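4-alpha-glucanotransferase (Corynebacterium glutamicum, PDB 5B68) is an amylomaltase, also known as disproportionating enzyme, which joins a TIM-barrel domain to an N-terminal beta-sandwich domain. Local coordinates at residues 382-387 and 504-509; 448-451 and 456-459; 493-498 and 522-527. One frame throughout, in Å; residues are numbered along the deposited sequence.

Contact 1 (382-387 and 504-509)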
ATOM      1  N   GLY A 382      -7.344  -6.415 -14.767  1.00 20.84           N
ATOM      2  CA  GLY A 382      -6.145  -7.203 -14.572  1.00 18.11           C
ATOM      3  C   GLY A 382      -5.709  -7.324 -13.127  1.00 17.92           C
ATOM      4  O   GLY A 382      -6.512  -7.385 -12.239  1.00 17.36           O
ATOM      5  N   ILE A 383      -4.413  -7.433 -12.915  1.00 17.35           N
ATOM      6  CA  ILE A 383      -3.896  -7.479 -11.575  1.00 18.21           C
ATOM      7  C   ILE A 383      -4.178  -6.151 -10.898  1.00 20.95           C
ATOM      8  O   ILE A 383      -3.942  -5.111 -11.473  1.00 19.55           O
ATOM      9  CB  ILE A 383      -2.380  -7.723 -11.570  1.00 19.69           C
ATOM     10  CG1 ILE A 383      -2.032  -8.959 -12.403  1.00 22.00           C
ATOM     11  CG2 ILE A 383      -1.877  -7.850 -10.145  1.00 19.11           C
ATOM     12  CD1 ILE A 383      -2.890 -10.150 -12.100  1.00 26.86           C
ATOM     13  N   MET A 384      -4.645  -6.220  -9.666  1.00 17.88           N
ATOM     14  CA  MET A 384      -4.763  -5.047  -8.838  1.00 18.29           C
ATOM     15  C   MET A 384      -3.776  -5.233  -7.691  1.00 17.75           C
ATOM     16  O   MET A 384      -3.861  -6.133  -6.912  1.00 16.29           O
ATOM     17  CB  MET A 384      -6.214  -4.870  -8.375  1.00 21.07           C
ATOM     18  CG  MET A 384      -6.459  -3.842  -7.303  1.00 22.31           C
ATOM     19  SD  MET A 384      -8.194  -3.816  -6.810  1.00 27.11           S
ATOM     20  CE  MET A 384      -8.883  -3.350  -8.390  1.00 23.03           C
ATOM     21  N   ALA A 385      -2.809  -4.344  -7.642  1.00 17.88           N
ATOM     22  CA  ALA A 385      -1.786  -4.355  -6.641  1.00 19.07           C
ATOM     23  C   ALA A 385      -2.263  -3.718  -5.324  1.00 19.89           C
ATOM     24  O   ALA A 385      -3.282  -2.988  -5.273  1.00 20.53           O
ATOM     25  CB  ALA A 385      -0.558  -3.628  -7.236  1.00 19.55           C
ATOM     26  N   ASP A 386      -1.586  -4.049  -4.239  1.00 19.43           N
ATOM     27  CA  ASP A 386      -1.873  -3.502  -2.906  1.00 20.34           C
ATOM     28  C   ASP A 386      -0.603  -2.793  -2.411  1.00 20.31           C
ATOM     29  O   ASP A 386       0.461  -3.374  -2.478  1.00 18.43           O
ATOM     30  CB  ASP A 386      -2.259  -4.640  -1.946  1.00 20.18           C
ATOM     31  CG  ASP A 386      -2.800  -4.180  -0.590  1.00 26.79           C
ATOM     32  OD1 ASP A 386      -2.662  -3.032  -0.140  1.00 31.94           O
ATOM     33  OD2 ASP A 386      -3.296  -5.028   0.121  1.00 32.54           O
ATOM     34  N   LEU A 387      -0.758  -1.580  -1.882  1.00 20.61           N
ATOM     35  CA  LEU A 387       0.378  -0.731  -1.393  1.00 21.23           C
ATOM     36  C   LEU A 387       0.338  -0.735   0.096  1.00 20.62           C
ATOM     37  O   LEU A 387      -0.606  -0.226   0.702  1.00 19.72           O
ATOM     38  CB  LEU A 387       0.218   0.673  -1.924  1.00 21.16           C
ATOM     39  CG  LEU A 387       1.252   1.756  -1.511  1.00 21.19           C
ATOM     40  CD1 LEU A 387       2.674   1.333  -1.884  1.00 20.65           C
ATOM     41  CD2 LEU A 387       0.824   3.067  -2.139  1.00 23.38           C
ATOM     42  N   VAL A 504      -7.556   1.873 -11.700  1.00 19.25           N
ATOM     43  CA  VAL A 504      -8.511   2.016 -10.586  1.00 19.27           C
ATOM     44  C   VAL A 504      -7.691   2.331  -9.362  1.00 16.91           C
ATOM     45  O   VAL A 504      -6.576   1.736  -9.144  1.00 19.50           O
ATOM     46  CB  VAL A 504      -9.279   0.703 -10.358  1.00 19.89           C
ATOM     47  CG1 VAL A 504     -10.060   0.718  -9.083  1.00 22.16           C
ATOM     48  CG2 VAL A 504     -10.249   0.504 -11.501  1.00 22.24           C
ATOM     49  N   VAL A 505      -8.240   3.202  -8.519  1.00 17.20           N
ATOM     50  CA  VAL A 505      -7.708   3.427  -7.216  1.00 16.59           C
ATOM     51  C   VAL A 505      -8.735   3.120  -6.106  1.00 16.89           C
ATOM     52  O   VAL A 505      -9.813   3.733  -6.081  1.00 20.13           O
ATOM     53  CB  VAL A 505      -7.167   4.870  -7.012  1.00 18.20           C
ATOM     54  CG1 VAL A 505      -6.550   5.028  -5.647  1.00 16.45           C
ATOM     55  CG2 VAL A 505      -6.135   5.177  -8.094  1.00 17.62           C
ATOM     56  N   ILE A 506      -8.375   2.227  -5.202  1.00 15.78           N
ATOM     57  CA  ILE A 506      -9.202   1.913  -4.059  1.00 18.43           C
ATOM     58  C   ILE A 506      -8.500   2.295  -2.762  1.00 21.69           C
ATOM     59  O   ILE A 506      -7.371   1.964  -2.547  1.00 20.70           O
ATOM     60  CB  ILE A 506      -9.574   0.428  -4.034  1.00 20.51           C
ATOM     61  CG1 ILE A 506     -10.464   0.108  -5.222  1.00 21.45           C
ATOM     62  CG2 ILE A 506     -10.265   0.052  -2.742  1.00 20.91           C
ATOM     63  CD1 ILE A 506     -10.125  -1.202  -5.878  1.00 26.99           C
ATOM     64  N   GLY A 507      -9.219   2.995  -1.909  1.00 20.76           N
ATOM     65  CA  GLY A 507      -8.643   3.507  -0.707  1.00 25.36           C
ATOM     66  C   GLY A 507      -9.336   2.831   0.414  1.00 28.63           C
ATOM     67  O   GLY A 507     -10.539   2.816   0.497  1.00 31.15           O
ATOM     68  N   GLU A 508      -8.539   2.254   1.275  1.00 36.71           N
ATOM     69  CA  GLU A 508      -9.078   1.464   2.321  1.00 39.62           C
ATOM     70  C   GLU A 508      -9.530   2.452   3.365  1.00 40.56           C
ATOM     71  O   GLU A 508      -8.739   3.232   3.871  1.00 39.04           O
ATOM     72  CB  GLU A 508      -8.006   0.504   2.800  1.00 44.80           C
ATOM     73  CG  GLU A 508      -7.074   1.081   3.826  1.00 53.76           C
ATOM     74  CD  GLU A 508      -7.487   0.669   5.198  1.00 49.41           C
ATOM     75  OE1 GLU A 508      -8.671   0.839   5.539  1.00 48.49           O
ATOM     76  OE2 GLU A 508      -6.631   0.148   5.905  1.00 48.56           O
ATOM     77  N   ASP A 509     -10.808   2.342   3.674  1.00 37.00           N
ATOM     78  CA  ASP A 509     -11.720   3.374   4.126  1.00 43.66           C
ATOM     79  C   ASP A 509     -12.236   3.217   5.557  1.00 45.46           C
ATOM     80  O   ASP A 509     -13.111   3.937   5.999  1.00 33.47           O
ATOM     81  CB  ASP A 509     -12.933   3.290   3.200  1.00 36.91           C
ATOM     82  CG  ASP A 509     -13.620   4.600   3.024  1.00 45.41           C
ATOM     83  OD1 ASP A 509     -13.664   5.387   3.984  1.00 59.15           O
ATOM     84  OD2 ASP A 509     -14.126   4.858   1.931  1.00 43.61           O
TER

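Contact 2 (448-451 and 456-459). With SO4 (sulfate ion), chain F.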
ATOM      1  N   ARG A 448       4.696   4.685  -9.437  1.00 18.72           N
ATOM      2  CA  ARG A 448       4.827   4.315 -10.796  1.00 21.19           C
ATOM      3  C   ARG A 448       5.243   2.806 -10.959  1.00 20.41           C
ATOM      4  O   ARG A 448       4.780   2.137 -11.855  1.00 21.62           O
ATOM      5  CB  ARG A 448       5.867   5.208 -11.470  1.00 23.59           C
ATOM      6  CG  ARG A 448       6.006   4.935 -12.911  1.00 25.43           C
ATOM      7  CD  ARG A 448       6.584   6.097 -13.628  1.00 33.00           C
ATOM      8  NE  ARG A 448       5.774   7.300 -13.517  1.00 31.53           N
ATOM      9  CZ  ARG A 448       6.056   8.426 -14.144  1.00 35.82           C
ATOM     10  NH1 ARG A 448       7.133   8.489 -14.927  1.00 41.45           N
ATOM     11  NH2 ARG A 448       5.292   9.510 -13.998  1.00 33.63           N
ATOM     12  N   THR A 449       6.107   2.309 -10.095  1.00 20.82           N
ATOM     13  CA  THR A 449       6.492   0.899 -10.127  1.00 21.17           C
ATOM     14  C   THR A 449       5.310  -0.035  -9.734  1.00 20.17           C
ATOM     15  O   THR A 449       5.020  -1.007 -10.445  1.00 20.94           O
ATOM     16  CB  THR A 449       7.706   0.653  -9.282  1.00 21.64           C
ATOM     17  OG1 THR A 449       8.798   1.417  -9.839  1.00 22.44           O
ATOM     18  CG2 THR A 449       8.060  -0.819  -9.284  1.00 25.76           C
ATOM     19  N   VAL A 450       4.582   0.337  -8.704  1.00 19.55           N
ATOM     20  CA  VAL A 450       3.421  -0.429  -8.236  1.00 20.64           C
ATOM     21  C   VAL A 450       2.381  -0.542  -9.332  1.00 21.53           C
ATOM     22  O   VAL A 450       1.821  -1.609  -9.554  1.00 22.14           O
ATOM     23  CB  VAL A 450       2.811   0.083  -6.892  1.00 21.89           C
ATOM     24  CG1 VAL A 450       1.569  -0.690  -6.522  1.00 26.24           C
ATOM     25  CG2 VAL A 450       3.793  -0.007  -5.771  1.00 22.72           C
ATOM     26  N   LEU A 451       2.155   0.543 -10.051  1.00 18.96           N
ATOM     27  CA  LEU A 451       1.154   0.585 -11.098  1.00 19.04           C
ATOM     28  C   LEU A 451       1.604   0.121 -12.477  1.00 18.80           C
ATOM     29  O   LEU A 451       0.800   0.021 -13.364  1.00 20.09           O
ATOM     30  CB  LEU A 451       0.593   1.999 -11.215  1.00 20.09           C
ATOM     31  CG  LEU A 451      -0.355   2.372 -10.083  1.00 20.71           C
ATOM     32  CD1 LEU A 451      -0.310   3.852  -9.804  1.00 23.27           C
ATOM     33  CD2 LEU A 451      -1.767   1.917 -10.397  1.00 20.04           C
ATOM     34  N   GLY A 456      -4.946  -1.600 -11.304  1.00 18.62           N
ATOM     35  CA  GLY A 456      -5.494  -0.932 -10.157  1.00 20.91           C
ATOM     36  C   GLY A 456      -4.580  -1.013  -8.967  1.00 18.46           C
ATOM     37  O   GLY A 456      -3.634  -1.839  -8.941  1.00 19.16           O
ATOM     38  N   ILE A 457      -4.803  -0.125  -8.023  1.00 16.83           N
ATOM     39  CA  ILE A 457      -4.052  -0.095  -6.777  1.00 18.22           C
ATOM     40  C   ILE A 457      -4.993   0.062  -5.590  1.00 18.80           C
ATOM     41  O   ILE A 457      -5.897   0.908  -5.628  1.00 21.12           O
ATOM     42  CB  ILE A 457      -2.998   1.039  -6.790  1.00 19.02           C
ATOM     43  CG1 ILE A 457      -2.129   1.020  -5.536  1.00 19.88           C
ATOM     44  CG2 ILE A 457      -3.633   2.430  -6.977  1.00 19.78           C
ATOM     45  CD1 ILE A 457      -0.952   1.992  -5.659  1.00 22.21           C
ATOM     46  N   ARG A 458      -4.766  -0.765  -4.586  1.00 17.40           N
ATOM     47  CA  ARG A 458      -5.451  -0.654  -3.344  1.00 19.94           C
ATOM     48  C   ARG A 458      -4.466  -0.088  -2.343  1.00 20.87           C
ATOM     49  O   ARG A 458      -3.429  -0.656  -2.083  1.00 20.35           O
ATOM     50  CB  ARG A 458      -5.926  -2.014  -2.878  1.00 23.62           C
ATOM     51  CG  ARG A 458      -6.508  -1.992  -1.488  1.00 27.28           C
ATOM     52  CD  ARG A 458      -6.388  -3.338  -0.826  1.00 33.52           C
ATOM     53  NE  ARG A 458      -7.234  -3.393   0.339  1.00 33.31           N
ATOM     54  CZ  ARG A 458      -6.800  -3.263   1.572  1.00 31.98           C
ATOM     55  NH1 ARG A 458      -5.523  -3.095   1.805  1.00 39.48           N
ATOM     56  NH2 ARG A 458      -7.653  -3.315   2.565  1.00 35.53           N
ATOM     57  N   VAL A 459      -4.831   1.060  -1.803  1.00 17.53           N
ATOM     58  CA  VAL A 459      -3.991   1.840  -0.887  1.00 17.27           C
ATOM     59  C   VAL A 459      -4.382   1.490   0.562  1.00 18.27           C
ATOM     60  O   VAL A 459      -5.402   1.950   1.039  1.00 18.70           O
ATOM     61  CB  VAL A 459      -4.136   3.354  -1.199  1.00 20.62           C
ATOM     62  CG1 VAL A 459      -3.327   4.213  -0.246  1.00 20.84           C
ATOM     63  CG2 VAL A 459      -3.695   3.685  -2.635  1.00 20.85           C
TER
HETATM   64  S   SO4 F 805       8.379   5.590 -17.704  1.00 49.84           S
HETATM   65  O1  SO4 F 805       9.628   6.003 -18.395  1.00 51.49           O
HETATM   66  O2  SO4 F 805       7.271   6.489 -18.060  1.00 53.61           O
HETATM   67  O3  SO4 F 805       8.667   5.635 -16.227  1.00 43.52           O
HETATM   68  O4  SO4 F 805       7.984   4.292 -18.237  1.00 45.30           O

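Contact 3 (493-498 and 522-527)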
ATOM      1  N   ILE A 493      -1.063  13.239  -6.445  1.00 16.00           N
ATOM      2  CA  ILE A 493      -0.066  12.423  -7.115  1.00 17.18           C
ATOM      3  C   ILE A 493      -0.520  10.961  -7.257  1.00 16.84           C
ATOM      4  O   ILE A 493      -0.222  10.350  -8.228  1.00 16.84           O
ATOM      5  CB  ILE A 493       1.287  12.577  -6.409  1.00 18.17           C
ATOM      6  CG1 ILE A 493       1.861  13.998  -6.682  1.00 17.79           C
ATOM      7  CG2 ILE A 493       2.304  11.502  -6.861  1.00 18.59           C
ATOM      8  CD1 ILE A 493       2.975  14.404  -5.707  1.00 18.73           C
ATOM      9  N   LEU A 494      -1.197  10.389  -6.266  1.00 14.87           N
ATOM     10  CA  LEU A 494      -1.761   9.100  -6.427  1.00 16.15           C
ATOM     11  C   LEU A 494      -2.714   9.093  -7.632  1.00 15.67           C
ATOM     12  O   LEU A 494      -2.665   8.194  -8.489  1.00 16.96           O
ATOM     13  CB  LEU A 494      -2.476   8.686  -5.130  1.00 15.72           C
ATOM     14  CG  LEU A 494      -3.359   7.463  -5.177  1.00 18.13           C
ATOM     15  CD1 LEU A 494      -2.522   6.251  -5.493  1.00 17.53           C
ATOM     16  CD2 LEU A 494      -4.040   7.292  -3.837  1.00 18.97           C
ATOM     17  N   ALA A 495      -3.570  10.098  -7.735  1.00 15.72           N
ATOM     18  CA  ALA A 495      -4.514  10.176  -8.854  1.00 17.82           C
ATOM     19  C   ALA A 495      -3.786  10.340 -10.198  1.00 18.21           C
ATOM     20  O   ALA A 495      -4.179   9.677 -11.191  1.00 18.86           O
ATOM     21  CB  ALA A 495      -5.539  11.276  -8.668  1.00 20.67           C
ATOM     22  N   LEU A 496      -2.725  11.132 -10.185  1.00 16.48           N
ATOM     23  CA  LEU A 496      -1.934  11.353 -11.377  1.00 17.21           C
ATOM     24  C   LEU A 496      -1.296  10.058 -11.851  1.00 16.14           C
ATOM     25  O   LEU A 496      -1.470   9.706 -13.013  1.00 18.33           O
ATOM     26  CB  LEU A 496      -0.878  12.413 -11.167  1.00 17.25           C
ATOM     27  CG  LEU A 496       0.157  12.665 -12.290  1.00 19.77           C
ATOM     28  CD1 LEU A 496      -0.468  13.016 -13.618  1.00 20.71           C
ATOM     29  CD2 LEU A 496       1.097  13.762 -11.808  1.00 20.30           C
ATOM     30  N   GLU A 497      -0.554   9.403 -10.989  1.00 15.62           N
ATOM     31  CA  GLU A 497       0.084   8.155 -11.389  1.00 18.11           C
ATOM     32  C   GLU A 497      -0.902   7.055 -11.855  1.00 20.14           C
ATOM     33  O   GLU A 497      -0.656   6.341 -12.862  1.00 20.57           O
ATOM     34  CB  GLU A 497       1.049   7.713 -10.340  1.00 18.06           C
ATOM     35  CG  GLU A 497       2.320   8.560 -10.274  1.00 19.71           C
ATOM     36  CD  GLU A 497       3.089   8.568 -11.558  1.00 22.70           C
ATOM     37  OE1 GLU A 497       3.407   7.471 -12.112  1.00 22.74           O
ATOM     38  OE2 GLU A 497       3.401   9.692 -12.049  1.00 19.49           O
ATOM     39  N   ALA A 498      -2.002   6.900 -11.129  1.00 18.87           N
ATOM     40  CA  ALA A 498      -3.073   6.024 -11.548  1.00 18.34           C
ATOM     41  C   ALA A 498      -3.724   6.402 -12.873  1.00 18.38           C
ATOM     42  O   ALA A 498      -3.963   5.530 -13.724  1.00 18.19           O
ATOM     43  CB  ALA A 498      -4.120   5.844 -10.414  1.00 19.15           C
ATOM     44  N   ALA A 522     -13.378  11.080  -2.859  1.00 19.42           N
ATOM     45  CA  ALA A 522     -14.487  10.760  -3.751  1.00 20.80           C
ATOM     46  C   ALA A 522     -14.468  11.632  -4.959  1.00 19.65           C
ATOM     47  O   ALA A 522     -14.742  11.197  -6.058  1.00 20.52           O
ATOM     48  CB  ALA A 522     -15.821  11.023  -3.063  1.00 21.51           C
ATOM     49  N   GLN A 523     -14.141  12.891  -4.751  1.00 20.59           N
ATOM     50  CA  GLN A 523     -14.094  13.791  -5.910  1.00 20.87           C
ATOM     51  C   GLN A 523     -13.085  13.399  -6.961  1.00 22.66           C
ATOM     52  O   GLN A 523     -13.312  13.571  -8.179  1.00 22.17           O
ATOM     53  CB  GLN A 523     -13.812  15.217  -5.471  1.00 26.81           C
ATOM     54  CG  GLN A 523     -15.020  15.852  -4.812  1.00 31.70           C
ATOM     55  CD  GLN A 523     -14.700  17.197  -4.174  1.00 40.40           C
ATOM     56  OE1 GLN A 523     -13.589  17.698  -4.311  1.00 41.67           O
ATOM     57  NE2 GLN A 523     -15.678  17.776  -3.447  1.00 44.10           N
ATOM     58  N   ARG A 524     -12.018  12.799  -6.510  1.00 19.30           N
ATOM     59  CA  ARG A 524     -11.003  12.284  -7.463  1.00 21.06           C
ATOM     60  C   ARG A 524     -11.311  10.984  -8.105  1.00 18.58           C
ATOM     61  O   ARG A 524     -10.474  10.443  -8.869  1.00 19.66           O
ATOM     62  CB  ARG A 524      -9.670  12.114  -6.708  1.00 23.65           C
ATOM     63  CG  ARG A 524      -9.155  13.386  -6.139  1.00 28.00           C
ATOM     64  CD  ARG A 524      -8.150  14.030  -7.062  1.00 31.27           C
ATOM     65  NE  ARG A 524      -7.483  15.084  -6.343  1.00 30.09           N
ATOM     66  CZ  ARG A 524      -6.542  15.884  -6.847  1.00 30.03           C
ATOM     67  NH1 ARG A 524      -6.080  15.809  -8.116  1.00 21.55           N
ATOM     68  NH2 ARG A 524      -6.012  16.796  -6.022  1.00 34.61           N
ATOM     69  N   GLY A 525     -12.465  10.376  -7.759  1.00 18.41           N
ATOM     70  CA  GLY A 525     -12.760   9.061  -8.184  1.00 18.41           C
ATOM     71  C   GLY A 525     -12.033   7.918  -7.518  1.00 19.62           C
ATOM     72  O   GLY A 525     -11.951   6.835  -8.108  1.00 19.36           O
ATOM     73  N   ILE A 526     -11.554   8.157  -6.283  1.00 18.22           N
ATOM     74  CA  ILE A 526     -10.953   7.130  -5.495  1.00 19.90           C
ATOM     75  C   ILE A 526     -12.067   6.389  -4.749  1.00 20.86           C
ATOM     76  O   ILE A 526     -12.873   7.026  -4.027  1.00 22.50           O
ATOM     77  CB  ILE A 526      -9.909   7.717  -4.566  1.00 17.68           C
ATOM     78  CG1 ILE A 526      -8.743   8.295  -5.428  1.00 16.66           C
ATOM     79  CG2 ILE A 526      -9.402   6.675  -3.583  1.00 18.81           C
ATOM     80  CD1 ILE A 526      -7.719   9.146  -4.638  1.00 17.21           C
ATOM     81  N   MET A 527     -12.064   5.066  -4.875  1.00 18.46           N
ATOM     82  CA  MET A 527     -13.107   4.224  -4.293  1.00 18.69           C
ATOM     83  C   MET A 527     -12.836   3.924  -2.891  1.00 20.92           C
ATOM     84  O   MET A 527     -11.667   3.826  -2.462  1.00 19.73           O
ATOM     85  CB  MET A 527     -13.218   2.959  -5.109  1.00 19.93           C
ATOM     86  CG  MET A 527     -13.636   3.213  -6.539  1.00 21.48           C
ATOM     87  SD  MET A 527     -13.899   1.656  -7.428  1.00 24.13           S
ATOM     88  CE  MET A 527     -13.863   2.231  -9.126  1.00 22.59           C
TER

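Contact 1 (382-387 and 504-509)
Met384 spans to Ile506 and Val504 from strand 382-387. The methionine suits its place because an unbranched, flexible thioether can cover the distance between strands that are not neighbours. Its CG is anti to the backbone N (chi1 169°) and passes over Gly456 of the intervening strand, with CG 3.8 Å from Gly456 C. The bend at chi3 (-62°) folds CE back so that it, like SD, lies against Ile506 CD1. The sulfur SD sits 3.4 Å from Ile506 CD1, and CE lies 3.5 Å from the same CD1, so the packing here is tight. The two side chains cross at about a right angle. CE also approaches Val504 CG1 at 4.3 Å, a looser apolar touch. Next along, Ala385 has a small methyl group that packs on Val450 of helix 441-452. Asp386 is buried, yet its OD2 is satisfied by a hydrogen bond to Tyr235 OH. Leu387 supplies bulk against Trp443, Leu446 and Leu447 of the same helix. Alternate residues thus serve two faces, helix and interior, and Met384 with Ile506 fills part of the apolar core inside the parallel (beta/alpha)8, or TIM, barrel.

Contact 2 (448-451 and 456-459)
Leu451 and Ile457 bring the two backbones together, their CA atoms 6.8 Å apart, where helix 441-452 lies against the outer face of strand 456-459. This is a helix and the strand that follows it in a TIM barrel, joined by a short turn in which Ser454 OG is hydrogen-bonded to Val450 O. The beta-branched Ile457 suits a strand and offers the helix two branches. One runs out through CG1, anti to the backbone N (chi1 -176°), and ends in CD1, which meets Val450 CG1 at 3.8 Å. The other, CG2, takes the crowded position between the backbone N and the carbonyl carbon, and lies 3.9 Å from Leu451 CD2. Both helix side chains cross the isoleucine at about a right angle, each touching a different part of it. The CD2 methyl of Leu451 also comes within 4.3 Å of Gly456 C; a glycine here turns no side chain into the barrel, where Met384 lies. Leucine suits its own position because its second methyl, CD1, can pack at the same time on helix 487-500, beside Glu497. On another side of the helix, Arg448 extends away from the strand. Its NH2 forms a salt bridge with Glu497 OE2, while a sulfate ion, probably taken up from the crystallisation solution and also hydrogen-bonded to Arg452 NH2, lies beside the guanidinium edge, roughly level with the group. The bond from Arg448 NH1 to sulfate O3 is weak, 3.5 Å long with an N-H...O angle of 156°.

Contact 3 (493-498 and 522-527)
Leu494 lays its CD2 methyl against CD1 of Ile526, 4.2 Å away, the two side chains crossing obliquely. These branched aliphatic residues suit a buried seam between a helix and the segment that returns to the sheet. One residue on, Ala495 presents just a methyl group, and this small size lets the chain of Arg524 come near: Ala495 CB is 4.1 Å from Arg524 CD, and the two CA atoms are 7.0 Å apart. Arg524 contributes its aliphatic part here. Bent at chi2 (-96°), it carries its charged end on to Pro163 O and Thr162 OG1, both hydrogen-bonded to NH1, so the buried guanidinium group is given polar partners. Gly525 follows with a phi of 74°, an angle glycine adopts easily, and closes helix 515-523 in a Schellman motif; its N bonds to Ala522 O at 3.0 Å. The reversal brings Ile526 round to face Leu494. Beyond it, Met527 pairs through its backbone with Val505 and Gly507, leading into strand 528-531. Helix 487-500 therefore packs on the turn that leads from helix 515-523 into strand 528-531, with Val505 of strand 504-507 touched by Leu494, Ala498 and Ile526 alike, and Leu447 of helix 441-452 also against Leu494.

From the N terminus, strand 382-387 opens contact 1. Before its partner arrives, helix 441-452 and strand 456-459 form contact 2, a tight local loop nested wholly within the larger one. Contact 3 then opens on helix 487-500, after contact 2 has closed. Strand 504-507 closes contact 1 across 116 intervening residues, and segment 522-527 closes contact 3, so contacts 1 and 3 cross while 2 and 3 stand in series. Strand 456-459 lies between the two strands of contact 1, bonded to the first through Ala385 O and Arg458 N and probably to the second through Ile506 O and Val459 N. Together the three contacts tie consecutive strands and helices of the barrel, inside and out.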